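Local coordinates for protein SusD homolog (Bacteroides thetaiotaomicron, PDB 3SGH) that probably binds glycans at the bacterial cell surface, as a SusD-like outer-membrane lipoprotein expected to work with a SusC-type transporter, at residues A[104-109]-A[148-153]; A[98-103]-A[155-160]; A[123-128]-A[141-146]; A[20-25]-A[171-176]; A[316-321]-A[418-423]. All coordinates share one frame; numbering follows the deposited sequence.

Interaction 1: residues A[104-109]-A[148-153]; sequences MAQLTR and FDDLDN
The side-chain amides of Q106 and N153 meet almost at a right angle, their planes 81° apart. The bond joining them leaves N153 within its own amide plane: ND2 donates to OE1 of Q106 at 2.7 Å, nearly straight at 175°, and arrives somewhat out of the plane of the Q106 carbonyl. The other end of the Q106 amide is held as well, since NE2 gives a proton to a water that passes one of its own to D150 OD1, 2.9 Å on both legs. With both its oxygen and its nitrogen engaged, this amide is fixed in rotation. The guanidinium of R109 is a flat group met differently. OD2 of D150 stands obliquely to it, 3.9 Å from NH1, a long salt bridge in which charges attract but no N-H points at the oxygen. Both partners have stronger bonds elsewhere: R109, its chain extended from CG to NE, bonds through NE to Y85 OH and makes a cation-pi contact with F88, and D150 OD2 is taken up by Y125 OH. Beside this polar band lies an apolar one, where CD1 of L107 and CD1 of L151 touch at 3.4 Å, tighter than usual for two methyl groups, with W184 of helix 181-198 packed on L107. The helix axes come within 8.7 Å and run at 147° to each other. Such an antiparallel pairing of successive helices is characteristic of the TPR-like alpha-alpha superhelix of SusD-family proteins.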
# COMPACT_ATOMS: atom_id res chain seq x y z
N MSE A 104 9.98 13.37 13.46
CA MSE A 104 10.11 12.74 12.14
C MSE A 104 10.60 11.31 12.22
O MSE A 104 10.22 10.48 11.41
CB MSE A 104 10.99 13.57 11.20
CG MSE A 104 10.35 14.90 10.84
SE MSE A 104 8.75 14.73 9.85
CE MSE A 104 9.32 13.27 8.66
N ALA A 105 11.46 11.01 13.21
CA ALA A 105 11.95 9.63 13.39
C ALA A 105 10.81 8.73 13.86
O ALA A 105 10.65 7.62 13.38
CB ALA A 105 13.14 9.60 14.37
N GLN A 106 9.95 9.25 14.73
CA GLN A 106 8.78 8.53 15.19
C GLN A 106 7.79 8.26 14.07
O GLN A 106 7.29 7.14 13.91
CB GLN A 106 8.07 9.36 16.26
CG GLN A 106 8.72 9.30 17.60
CD GLN A 106 7.82 9.86 18.68
OE1 GLN A 106 7.36 10.99 18.59
NE2 GLN A 106 7.54 9.04 19.68
N LEU A 107 7.49 9.31 13.32
CA LEU A 107 6.57 9.19 12.16
C LEU A 107 7.08 8.15 11.13
O LEU A 107 6.33 7.34 10.61
CB LEU A 107 6.36 10.53 11.53
CG LEU A 107 5.51 10.56 10.25
CD1 LEU A 107 4.07 10.08 10.51
CD2 LEU A 107 5.53 12.04 9.70
N THR A 108 8.35 8.21 10.84
CA THR A 108 8.96 7.35 9.85
C THR A 108 9.00 5.88 10.31
O THR A 108 8.70 4.98 9.51
CB THR A 108 10.35 7.89 9.42
OG1 THR A 108 10.23 9.26 9.00
CG2 THR A 108 10.89 7.07 8.24
N ARG A 109 9.33 5.66 11.58
CA ARG A 109 9.23 4.34 12.20
C ARG A 109 7.82 3.81 12.15
O ARG A 109 7.61 2.70 11.73
CB ARG A 109 9.66 4.41 13.65
CG ARG A 109 9.73 3.08 14.39
CD ARG A 109 10.12 3.32 15.79
NE ARG A 109 10.17 2.08 16.56
CZ ARG A 109 9.97 1.98 17.86
NH1 ARG A 109 9.57 3.03 18.59
NH2 ARG A 109 10.10 0.78 18.42
N PHE A 148 -0.22 4.19 17.23
CA PHE A 148 -1.10 5.38 17.35
C PHE A 148 -0.55 6.36 18.42
O PHE A 148 -0.50 7.57 18.20
CB PHE A 148 -2.56 5.01 17.69
CG PHE A 148 -3.39 4.57 16.50
CD1 PHE A 148 -3.77 5.48 15.54
CD2 PHE A 148 -3.78 3.23 16.34
CE1 PHE A 148 -4.51 5.13 14.45
CE2 PHE A 148 -4.55 2.86 15.26
CZ PHE A 148 -4.92 3.81 14.30
N ASP A 149 -0.13 5.81 19.56
CA ASP A 149 0.47 6.64 20.62
C ASP A 149 1.71 7.42 20.15
O ASP A 149 1.84 8.62 20.44
CB ASP A 149 0.78 5.80 21.87
CG ASP A 149 -0.49 5.24 22.53
OD1 ASP A 149 -1.60 5.73 22.26
OD2 ASP A 149 -0.35 4.28 23.33
N ASP A 150 2.62 6.75 19.44
CA ASP A 150 3.84 7.41 19.02
C ASP A 150 3.51 8.44 17.94
O ASP A 150 4.07 9.54 17.89
CB ASP A 150 4.83 6.38 18.52
CG ASP A 150 5.50 5.59 19.66
OD1 ASP A 150 5.48 6.06 20.82
OD2 ASP A 150 6.07 4.52 19.38
N LEU A 151 2.55 8.09 17.10
CA LEU A 151 2.15 8.98 16.01
C LEU A 151 1.51 10.22 16.64
O LEU A 151 1.77 11.33 16.20
CB LEU A 151 1.19 8.25 15.06
CG LEU A 151 0.71 9.08 13.86
CD1 LEU A 151 1.84 9.63 13.05
CD2 LEU A 151 -0.23 8.20 12.98
N ASP A 152 0.72 10.06 17.71
CA ASP A 152 0.13 11.25 18.36
C ASP A 152 1.18 12.19 18.94
O ASP A 152 1.03 13.43 18.93
CB ASP A 152 -0.86 10.81 19.46
CG ASP A 152 -2.21 10.36 18.90
OD1 ASP A 152 -2.55 10.75 17.75
OD2 ASP A 152 -2.96 9.62 19.62
N ASN A 153 2.24 11.59 19.47
CA ASN A 153 3.35 12.36 20.02
C ASN A 153 4.02 13.16 18.90
O ASN A 153 4.29 14.32 19.08
CB ASN A 153 4.38 11.44 20.64
CG ASN A 153 5.45 12.22 21.42
OD1 ASN A 153 5.13 12.77 22.49
ND2 ASN A 153 6.70 12.29 20.88
O HOH W 1 5.91 8.67 22.02
O HOH W 2 7.83 5.14 16.63

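Interaction 2: residues A[98-103]-A[155-160]; sequences KGVIYA and ITILKS
The carbonyl oxygen of G99 is gripped from within its own segment by the amide of A103 (N to O 3.0 Å) while I157 of the partner helix lies against it, CG2 of I157 being 3.6 Å from the G99 oxygen. G99 is the N-cap residue of helix 100-120, and here that helix begins its run beside helix 140-162 in the helical hairpin of the superhelix. The backbone of G99 has a positive phi of 100°, at which a beta carbon would collide with the carbonyl oxygen of K98, so the start of the helix calls for a residue without one. I157 has the largest share of the contact. Its CG2, anti to the backbone N, reaches A103 CB at 3.7 Å, and the same methyl lies 4.2 Å from CG2 of V100. The small A103 lets the two backbones come near, with its CA atom 6.3 Å from that of I157. L158 closes the other flank: its CG sits 4.3 Å from A103 CB, and its CD2 meets CG1 of V100. Around this apolar row, V100 also touches C181 of helix 181-198, and the hydroxyl of Y102 turns to E92, to which it is hydrogen-bonded. Y102 itself adds a looser contact, for CD1 of I157 comes to the edge of its ring, near the ring plane and 4.5 Å from CD2.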
# COMPACT_ATOMS: atom_id res chain seq x y z
N LYS A 98 13.02 14.81 22.02
CA LYS A 98 12.40 16.11 21.83
C LYS A 98 12.66 16.66 20.44
O LYS A 98 13.73 16.47 19.88
CB LYS A 98 12.96 17.11 22.86
CG LYS A 98 12.44 16.90 24.31
CD LYS A 98 13.26 17.70 25.36
CE LYS A 98 14.60 17.01 25.78
NZ LYS A 98 14.46 15.83 26.75
N GLY A 99 11.73 17.44 19.92
CA GLY A 99 12.05 18.24 18.73
C GLY A 99 11.54 17.60 17.44
O GLY A 99 11.13 16.44 17.43
N VAL A 100 11.60 18.38 16.37
CA VAL A 100 11.06 17.98 15.04
C VAL A 100 11.80 16.76 14.47
O VAL A 100 11.19 15.93 13.80
CB VAL A 100 11.10 19.17 14.10
CG1 VAL A 100 10.87 18.74 12.63
CG2 VAL A 100 10.06 20.22 14.53
N ILE A 101 13.09 16.61 14.75
CA ILE A 101 13.84 15.49 14.15
C ILE A 101 13.40 14.21 14.85
O ILE A 101 13.22 13.20 14.19
CB ILE A 101 15.38 15.70 14.22
CG1 ILE A 101 15.74 17.01 13.49
CG2 ILE A 101 16.14 14.49 13.67
CD1 ILE A 101 15.20 17.15 12.06
N TYR A 102 13.13 14.26 16.16
CA TYR A 102 12.61 13.11 16.86
C TYR A 102 11.20 12.78 16.38
O TYR A 102 10.88 11.61 16.17
CB TYR A 102 12.60 13.33 18.37
CG TYR A 102 12.04 12.17 19.12
CD1 TYR A 102 12.67 10.93 19.09
CD2 TYR A 102 10.88 12.32 19.90
CE1 TYR A 102 12.16 9.86 19.79
CE2 TYR A 102 10.38 11.23 20.62
CZ TYR A 102 11.04 10.01 20.57
OH TYR A 102 10.56 8.92 21.28
N ALA A 103 10.35 13.80 16.23
CA ALA A 103 9.01 13.62 15.70
C ALA A 103 9.09 12.91 14.34
O ALA A 103 8.33 11.97 14.07
CB ALA A 103 8.32 14.96 15.56
N ILE A 155 2.64 14.10 16.05
CA ILE A 155 1.65 15.09 15.67
C ILE A 155 1.70 16.31 16.59
O ILE A 155 1.65 17.44 16.10
CB ILE A 155 0.19 14.50 15.57
CG1 ILE A 155 0.12 13.58 14.34
CG2 ILE A 155 -0.84 15.60 15.54
CD1 ILE A 155 -1.13 12.65 14.28
N THR A 156 1.85 16.09 17.89
CA THR A 156 1.85 17.24 18.82
C THR A 156 3.05 18.12 18.55
O THR A 156 2.95 19.35 18.53
CB THR A 156 1.90 16.78 20.26
OG1 THR A 156 0.73 15.99 20.52
CG2 THR A 156 1.92 17.99 21.21
N ILE A 157 4.19 17.49 18.29
CA ILE A 157 5.43 18.22 17.99
C ILE A 157 5.36 18.97 16.68
O ILE A 157 5.72 20.13 16.62
CB ILE A 157 6.65 17.28 17.93
CG1 ILE A 157 6.91 16.73 19.32
CG2 ILE A 157 7.90 18.05 17.47
CD1 ILE A 157 7.86 15.59 19.35
N LEU A 158 4.90 18.28 15.64
CA LEU A 158 4.81 18.89 14.30
C LEU A 158 3.81 20.07 14.29
O LEU A 158 4.05 21.07 13.60
CB LEU A 158 4.42 17.86 13.25
CG LEU A 158 5.46 16.77 12.96
CD1 LEU A 158 4.85 15.63 12.12
CD2 LEU A 158 6.73 17.41 12.29
N LYS A 159 2.71 19.95 15.04
CA LYS A 159 1.67 20.98 15.05
C LYS A 159 2.20 22.28 15.62
O LYS A 159 1.93 23.36 15.08
CB LYS A 159 0.43 20.53 15.85
CG LYS A 159 -0.75 21.49 15.77
CD LYS A 159 -2.00 20.99 16.54
CE LYS A 159 -3.03 22.15 16.78
NZ LYS A 159 -3.83 21.84 18.05
N SER A 160 2.95 22.18 16.70
CA SER A 160 3.60 23.34 17.26
C SER A 160 4.66 23.92 16.32
O SER A 160 4.71 25.15 16.07
CB SER A 160 4.23 22.96 18.60
OG SER A 160 4.91 24.07 19.11

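Interaction 3: residues A[123-128]-A[141-146]; sequences IPYTQM and QTVWHA
V143, A146 and Y125 give up the most surface here, where the loop after helix 100-120 folds back on an early part of helix 140-162. The loop makes a type I beta turn from Y125 to M128, and this connection of the helical hairpin packs on the second helix. One methyl of V143 does most of the touching. Its CG2, anti to the backbone N because CG1 takes the crowded position (chi1 65°), lies 3.6 Å from CB of Y125 and also meets CG of that ring obliquely. From the other flank CD1 of I123 reaches the same CG2 at 3.8 Å, crossing V143 at about a right angle; M113 and L116 of helix 100-120 lie against I123 in turn. Further along the Y125 ring, A146 CB lies 3.8 Å from Y125 CD2. An alanine in place of Y125 would probably leave D150 without its hydroxyl partner and R109 without one of its two aromatic cation-pi partners, and would open a gap beside A146. Next in the turn, T126 bonds through OG1 to D138 and presses its methyl CG2 against A146 CB at a tight 3.4 Å.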
# COMPACT_ATOMS: atom_id res chain seq x y z
N ILE A 123 4.85 -7.94 15.59
CA ILE A 123 6.24 -7.56 15.42
C ILE A 123 6.76 -7.09 16.76
O ILE A 123 5.99 -6.62 17.58
CB ILE A 123 6.39 -6.40 14.41
CG1 ILE A 123 5.57 -5.17 14.84
CG2 ILE A 123 6.06 -6.84 12.93
CD1 ILE A 123 5.85 -3.89 14.02
N PRO A 124 8.08 -7.10 16.96
CA PRO A 124 8.62 -6.36 18.11
C PRO A 124 8.49 -4.86 17.89
O PRO A 124 8.71 -4.37 16.76
CB PRO A 124 10.11 -6.78 18.14
CG PRO A 124 10.29 -7.81 17.11
CD PRO A 124 9.12 -7.74 16.16
N TYR A 125 8.13 -4.13 18.93
CA TYR A 125 7.96 -2.69 18.82
C TYR A 125 8.16 -2.04 20.20
O TYR A 125 9.23 -1.47 20.44
CB TYR A 125 6.61 -2.35 18.13
CG TYR A 125 6.43 -0.87 17.84
CD1 TYR A 125 6.85 -0.32 16.64
CD2 TYR A 125 5.87 -0.02 18.80
CE1 TYR A 125 6.71 1.04 16.37
CE2 TYR A 125 5.74 1.37 18.53
CZ TYR A 125 6.18 1.87 17.31
OH TYR A 125 6.08 3.20 17.03
N THR A 126 7.22 -2.22 21.11
CA THR A 126 7.27 -1.58 22.43
C THR A 126 8.46 -2.01 23.27
O THR A 126 9.01 -1.20 24.01
CB THR A 126 5.99 -1.81 23.23
OG1 THR A 126 5.81 -3.20 23.48
CG2 THR A 126 4.76 -1.30 22.48
N GLN A 127 8.87 -3.26 23.09
CA GLN A 127 9.89 -3.88 23.93
C GLN A 127 11.28 -3.83 23.32
O GLN A 127 12.21 -4.37 23.88
CB GLN A 127 9.52 -5.34 24.20
CG GLN A 127 8.18 -5.52 24.91
CD GLN A 127 8.08 -4.68 26.14
OE1 GLN A 127 8.73 -4.95 27.15
NE2 GLN A 127 7.24 -3.66 26.09
N MSE A 128 11.42 -3.20 22.15
CA MSE A 128 12.74 -3.08 21.56
C MSE A 128 13.63 -2.11 22.30
O MSE A 128 13.16 -1.06 22.78
CB MSE A 128 12.62 -2.66 20.14
CG MSE A 128 11.98 -3.71 19.35
SE MSE A 128 11.82 -3.04 17.60
CE MSE A 128 13.61 -3.32 16.98
N GLN A 141 -2.92 -6.09 18.51
CA GLN A 141 -3.57 -4.99 19.22
C GLN A 141 -2.53 -4.04 19.85
O GLN A 141 -2.66 -2.81 19.76
CB GLN A 141 -4.58 -5.48 20.27
CG GLN A 141 -5.26 -4.34 20.95
CD GLN A 141 -6.01 -4.77 22.17
OE1 GLN A 141 -5.48 -5.50 23.02
NE2 GLN A 141 -7.26 -4.34 22.28
N THR A 142 -1.51 -4.61 20.47
CA THR A 142 -0.56 -3.81 21.23
C THR A 142 0.25 -2.93 20.32
O THR A 142 0.44 -1.75 20.61
CB THR A 142 0.37 -4.74 22.08
OG1 THR A 142 -0.45 -5.38 23.09
CG2 THR A 142 1.47 -3.95 22.76
N VAL A 143 0.73 -3.49 19.21
CA VAL A 143 1.55 -2.68 18.29
C VAL A 143 0.72 -1.61 17.59
O VAL A 143 1.17 -0.50 17.47
CB VAL A 143 2.41 -3.51 17.28
CG1 VAL A 143 1.56 -4.31 16.29
CG2 VAL A 143 3.37 -2.60 16.58
N TRP A 144 -0.50 -1.91 17.17
CA TRP A 144 -1.32 -0.87 16.56
C TRP A 144 -1.56 0.27 17.54
O TRP A 144 -1.41 1.44 17.20
CB TRP A 144 -2.62 -1.47 16.02
CG TRP A 144 -2.39 -2.17 14.66
CD1 TRP A 144 -2.19 -3.49 14.46
CD2 TRP A 144 -2.26 -1.54 13.37
NE1 TRP A 144 -2.00 -3.75 13.15
CE2 TRP A 144 -2.00 -2.58 12.45
CE3 TRP A 144 -2.35 -0.24 12.92
CZ2 TRP A 144 -1.86 -2.34 11.08
CZ3 TRP A 144 -2.17 0.01 11.55
CH2 TRP A 144 -1.91 -1.03 10.66
N HIS A 145 -1.94 -0.06 18.77
CA HIS A 145 -2.17 1.00 19.79
C HIS A 145 -0.90 1.79 20.13
O HIS A 145 -0.93 3.04 20.18
CB HIS A 145 -2.79 0.42 21.05
CG HIS A 145 -4.24 0.05 20.89
ND1 HIS A 145 -5.15 0.17 21.91
CD2 HIS A 145 -4.92 -0.47 19.84
CE1 HIS A 145 -6.34 -0.25 21.49
NE2 HIS A 145 -6.22 -0.65 20.24
N ALA A 146 0.23 1.08 20.29
CA ALA A 146 1.52 1.72 20.50
C ALA A 146 1.89 2.67 19.37
O ALA A 146 2.38 3.76 19.65
CB ALA A 146 2.64 0.69 20.68

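Interaction 4: residues A[20-25]-A[171-176]; sequences LLSTMF and AVVDQF
S22 and V173 bring their CA atoms to 6.5 Å, the nearest approach of segment 20-25, on helix 17-24, to an irregular loop that precedes helix 181-198. F25 has the largest share of the buried surface. The edge of the F176 ring points at its face in a T-shaped pair, planes 86° apart and centroids separated by 5.3 Å. CE2 of F176 leads, 3.6 Å from CD2 of F25, while on the opposite face of the F25 ring lies the carbonyl oxygen of L21. V173 O stands at the rim, in the ring plane and near CE2. The loop contains an Asx turn, in which D174 OD1 accepts from F176 N at 2.9 Å; OD2 of the same carboxylate holds G179 N and W184 NE1, tying the turn to the start of helix 181-198 in the superhelix. An alanine at F25 would probably leave the F176 edge without this ring face to meet and open a gap beside V173. Two waters complete the join. One donates to S22 O at 2.6 Å and accepts from Q175 NE2, which also bonds to D229. The other lies 2.7 Å from V173 O and 2.8 Å from S22 OG, bridging them.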
# COMPACT_ATOMS: atom_id res chain seq x y z
N LEU A 20 20.58 10.98 10.00
CA LEU A 20 20.13 9.59 10.17
C LEU A 20 18.70 9.40 9.63
O LEU A 20 18.31 8.29 9.30
CB LEU A 20 20.19 9.16 11.63
CG LEU A 20 21.62 9.17 12.22
CD1 LEU A 20 21.53 9.41 13.71
CD2 LEU A 20 22.33 7.89 11.81
N LEU A 21 17.92 10.49 9.54
CA LEU A 21 16.57 10.40 8.97
C LEU A 21 16.64 9.98 7.52
O LEU A 21 15.75 9.28 7.07
CB LEU A 21 15.85 11.74 9.02
CG LEU A 21 15.29 12.28 10.31
CD1 LEU A 21 14.66 13.63 9.93
CD2 LEU A 21 14.26 11.34 10.95
N SER A 22 17.68 10.37 6.79
CA SER A 22 17.69 10.11 5.34
C SER A 22 17.58 8.63 5.01
O SER A 22 16.87 8.27 4.06
CB SER A 22 18.96 10.68 4.66
OG SER A 22 18.94 12.10 4.82
N THR A 23 18.27 7.76 5.72
CA THR A 23 18.14 6.32 5.49
C THR A 23 16.74 5.84 5.84
O THR A 23 16.15 5.06 5.11
CB THR A 23 19.08 5.51 6.36
OG1 THR A 23 20.29 6.24 6.56
CG2 THR A 23 19.33 4.15 5.72
N MSE A 24 16.24 6.31 6.98
CA MSE A 24 14.93 5.87 7.49
C MSE A 24 13.86 6.19 6.46
O MSE A 24 12.91 5.41 6.26
CB MSE A 24 14.57 6.54 8.83
CG MSE A 24 15.55 6.28 9.94
SE MSE A 24 15.03 7.15 11.56
CE MSE A 24 13.54 6.02 11.92
N PHE A 25 14.03 7.32 5.78
CA PHE A 25 13.04 7.79 4.84
C PHE A 25 12.81 6.85 3.65
O PHE A 25 11.80 6.99 2.91
CB PHE A 25 13.43 9.14 4.24
CG PHE A 25 13.26 10.36 5.14
CD1 PHE A 25 12.47 10.38 6.28
CD2 PHE A 25 13.87 11.53 4.74
CE1 PHE A 25 12.32 11.57 7.01
CE2 PHE A 25 13.73 12.70 5.48
CZ PHE A 25 13.00 12.72 6.60
N ALA A 171 14.64 20.99 6.71
CA ALA A 171 14.78 21.36 5.27
C ALA A 171 16.03 20.76 4.57
O ALA A 171 16.02 20.41 3.38
CB ALA A 171 14.74 22.88 5.10
N VAL A 172 17.10 20.66 5.31
CA VAL A 172 18.39 20.20 4.79
C VAL A 172 18.30 18.80 4.20
O VAL A 172 19.04 18.50 3.26
CB VAL A 172 19.49 20.22 5.88
CG1 VAL A 172 20.83 19.68 5.32
CG2 VAL A 172 19.70 21.62 6.41
N VAL A 173 17.41 17.96 4.74
CA VAL A 173 17.37 16.55 4.36
C VAL A 173 16.00 16.05 3.80
O VAL A 173 15.88 14.90 3.33
CB VAL A 173 17.71 15.63 5.57
CG1 VAL A 173 19.14 15.95 6.09
CG2 VAL A 173 16.67 15.71 6.64
N ASP A 174 15.02 16.93 3.82
CA ASP A 174 13.63 16.55 3.52
C ASP A 174 13.29 16.76 2.05
O ASP A 174 12.83 17.83 1.67
CB ASP A 174 12.70 17.37 4.40
CG ASP A 174 11.22 17.11 4.14
OD1 ASP A 174 10.86 16.08 3.46
OD2 ASP A 174 10.41 17.93 4.66
N GLN A 175 13.41 15.69 1.25
CA GLN A 175 13.02 15.72 -0.15
C GLN A 175 11.51 15.65 -0.41
O GLN A 175 11.07 15.82 -1.55
CB GLN A 175 13.71 14.59 -0.92
CG GLN A 175 13.26 13.15 -0.61
CD GLN A 175 14.10 12.45 0.43
OE1 GLN A 175 14.62 13.08 1.37
NE2 GLN A 175 14.22 11.12 0.30
N PHE A 176 10.74 15.37 0.64
CA PHE A 176 9.28 15.23 0.50
C PHE A 176 8.59 16.59 0.54
O PHE A 176 7.84 16.95 -0.39
CB PHE A 176 8.76 14.30 1.61
CG PHE A 176 9.44 12.95 1.59
CD1 PHE A 176 8.95 11.93 0.77
CD2 PHE A 176 10.59 12.74 2.31
CE1 PHE A 176 9.60 10.71 0.72
CE2 PHE A 176 11.25 11.52 2.25
CZ PHE A 176 10.75 10.50 1.47
O HOH W 3 16.19 9.19 1.71
O HOH W 4 17.32 12.68 2.65

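Interaction 5: residues A[316-321]-A[418-423]; sequences VMYAAE and CYPDPM
Y318 and Y419 make the direct hydrogen bond of this contact: the phenol OH of Y318 donates to the carbonyl oxygen of Y419 at 2.6 Å, a short bond whose donor is tilted 32° from the carbonyl plane. That oxygen lies at the edge of the Y318 ring, near its plane. The acceptor belongs to the peptide leading into P420, which is cis, and CD of P420 comes 3.9 Å from the same OH. Water-mediated bonds form a second group, both ending on OD2 of D421. One water donates to it at 2.8 Å and also to V316 O; the other donates at 2.9 Å and gives its second proton to E321 OE2. In this alpha-alpha superhelical protein the contact joins a strand-to-helix junction to a loop between two helices. V316 and M317 form a classic beta bulge opposite S227, just ahead of helix 319-331, and C418 leaves helix 403-417 for a loop that D421 ends by capping. Its OD1 accepts from M423 N at 3.0 Å and from N424 N as helix 424-432 begins. Charge adds a third element: OE1 of E321 and OD2 of D421 stand 4.7 Å apart, a like pair whose repulsion is probably eased by the salt bridge of E321 to R194. Van der Waals contact is supplied by C418, whose SG packs 3.7 Å from CB of E321 and almost as near to CG.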
# COMPACT_ATOMS: atom_id res chain seq x y z
N VAL A 316 4.41 8.43 -2.36
CA VAL A 316 4.23 7.91 -1.02
C VAL A 316 2.73 7.92 -0.67
O VAL A 316 2.16 6.87 -0.36
CB VAL A 316 5.01 8.69 0.02
CG1 VAL A 316 4.76 8.05 1.44
CG2 VAL A 316 6.53 8.75 -0.34
N MSE A 317 2.08 9.07 -0.74
CA MSE A 317 0.70 9.14 -0.34
C MSE A 317 0.03 10.30 -1.02
O MSE A 317 0.58 11.41 -1.02
CB MSE A 317 0.64 9.32 1.18
CG MSE A 317 -0.78 9.41 1.72
SE MSE A 317 -0.73 9.87 3.67
CE MSE A 317 -0.18 8.20 4.19
N TYR A 318 -1.14 10.06 -1.59
CA TYR A 318 -1.84 11.06 -2.38
C TYR A 318 -2.98 11.71 -1.63
O TYR A 318 -3.65 11.07 -0.82
CB TYR A 318 -2.45 10.41 -3.61
CG TYR A 318 -1.51 9.79 -4.62
CD1 TYR A 318 -0.59 10.55 -5.32
CD2 TYR A 318 -1.52 8.45 -4.85
CE1 TYR A 318 0.24 10.00 -6.26
CE2 TYR A 318 -0.69 7.89 -5.83
CZ TYR A 318 0.16 8.67 -6.55
OH TYR A 318 0.97 8.06 -7.51
N ALA A 319 -3.23 12.98 -1.95
CA ALA A 319 -4.32 13.71 -1.32
C ALA A 319 -5.67 12.98 -1.52
O ALA A 319 -6.53 13.00 -0.63
CB ALA A 319 -4.39 15.16 -1.83
N ALA A 320 -5.83 12.33 -2.68
CA ALA A 320 -7.06 11.56 -2.97
C ALA A 320 -7.37 10.52 -1.89
O ALA A 320 -8.54 10.29 -1.58
CB ALA A 320 -6.97 10.89 -4.38
N GLU A 321 -6.34 9.91 -1.30
CA GLU A 321 -6.55 8.86 -0.30
C GLU A 321 -7.29 9.42 0.91
O GLU A 321 -8.15 8.74 1.47
CB GLU A 321 -5.23 8.22 0.14
CG GLU A 321 -5.46 6.99 1.00
CD GLU A 321 -4.19 6.30 1.49
OE1 GLU A 321 -3.09 6.64 1.02
OE2 GLU A 321 -4.32 5.35 2.31
N CYS A 418 -5.18 5.36 -5.78
CA CYS A 418 -3.94 5.19 -5.02
C CYS A 418 -3.06 4.26 -5.83
O CYS A 418 -3.04 3.07 -5.60
CB CYS A 418 -4.24 4.63 -3.64
SG CYS A 418 -5.24 5.84 -2.64
N TYR A 419 -2.36 4.83 -6.82
CA TYR A 419 -1.60 4.06 -7.79
C TYR A 419 -0.29 4.74 -8.11
O TYR A 419 -0.27 5.99 -8.34
CB TYR A 419 -2.39 3.85 -9.11
CG TYR A 419 -1.53 3.38 -10.26
CD1 TYR A 419 -1.29 2.01 -10.46
CD2 TYR A 419 -0.96 4.29 -11.16
CE1 TYR A 419 -0.49 1.57 -11.45
CE2 TYR A 419 -0.13 3.84 -12.17
CZ TYR A 419 0.08 2.49 -12.31
OH TYR A 419 0.89 2.03 -13.29
N PRO A 420 0.82 3.95 -8.19
CA PRO A 420 1.01 2.58 -7.75
C PRO A 420 1.20 2.52 -6.23
O PRO A 420 1.99 3.29 -5.69
CB PRO A 420 2.31 2.14 -8.47
CG PRO A 420 2.89 3.36 -9.05
CD PRO A 420 2.07 4.53 -8.71
N ASP A 421 0.43 1.67 -5.56
CA ASP A 421 0.49 1.55 -4.10
C ASP A 421 0.52 0.05 -3.83
O ASP A 421 -0.40 -0.66 -4.21
CB ASP A 421 -0.73 2.18 -3.47
CG ASP A 421 -0.70 2.12 -1.95
OD1 ASP A 421 -0.43 1.04 -1.37
OD2 ASP A 421 -0.98 3.18 -1.36
N PRO A 422 1.59 -0.44 -3.21
CA PRO A 422 1.76 -1.90 -3.09
C PRO A 422 0.80 -2.59 -2.16
O PRO A 422 0.56 -3.78 -2.31
CB PRO A 422 3.16 -2.05 -2.54
CG PRO A 422 3.46 -0.80 -1.83
CD PRO A 422 2.72 0.30 -2.63
N MSE A 423 0.27 -1.84 -1.19
CA MSE A 423 -0.50 -2.40 -0.09
C MSE A 423 -1.99 -2.07 -0.09
O MSE A 423 -2.76 -2.86 0.41
CB MSE A 423 0.12 -2.00 1.25
CG MSE A 423 -0.60 -2.50 2.50
SE MSE A 423 -0.83 -4.40 2.45
CE MSE A 423 0.86 -4.90 3.35
O HOH W 5 0.98 4.36 0.33
O HOH W 6 -2.69 3.08 1.03

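In the fold
Interactions 1, 2 and 3 all use helix 140-162, and the first two share helix 100-120 as well, their centres about 9 Å apart. Along the chain they are nested: 3 lies inside 1, 1 inside 2, and 2 inside 4. Interaction 4, its centre about 15 Å from those of both 1 and 2, joins helix 17-24 to the loop before helix 181-198 and touches interaction 1 where M24 and F25 meet T108. Interaction 5 follows in series nearer the centre of the molecule, about 20 Å from 4 between centres, and touches it where F176 packs on V316. Interactions 1 to 4 thus link the helical hairpin to the N-terminal helix and that loop, and interaction 5 continues the packing toward the centre.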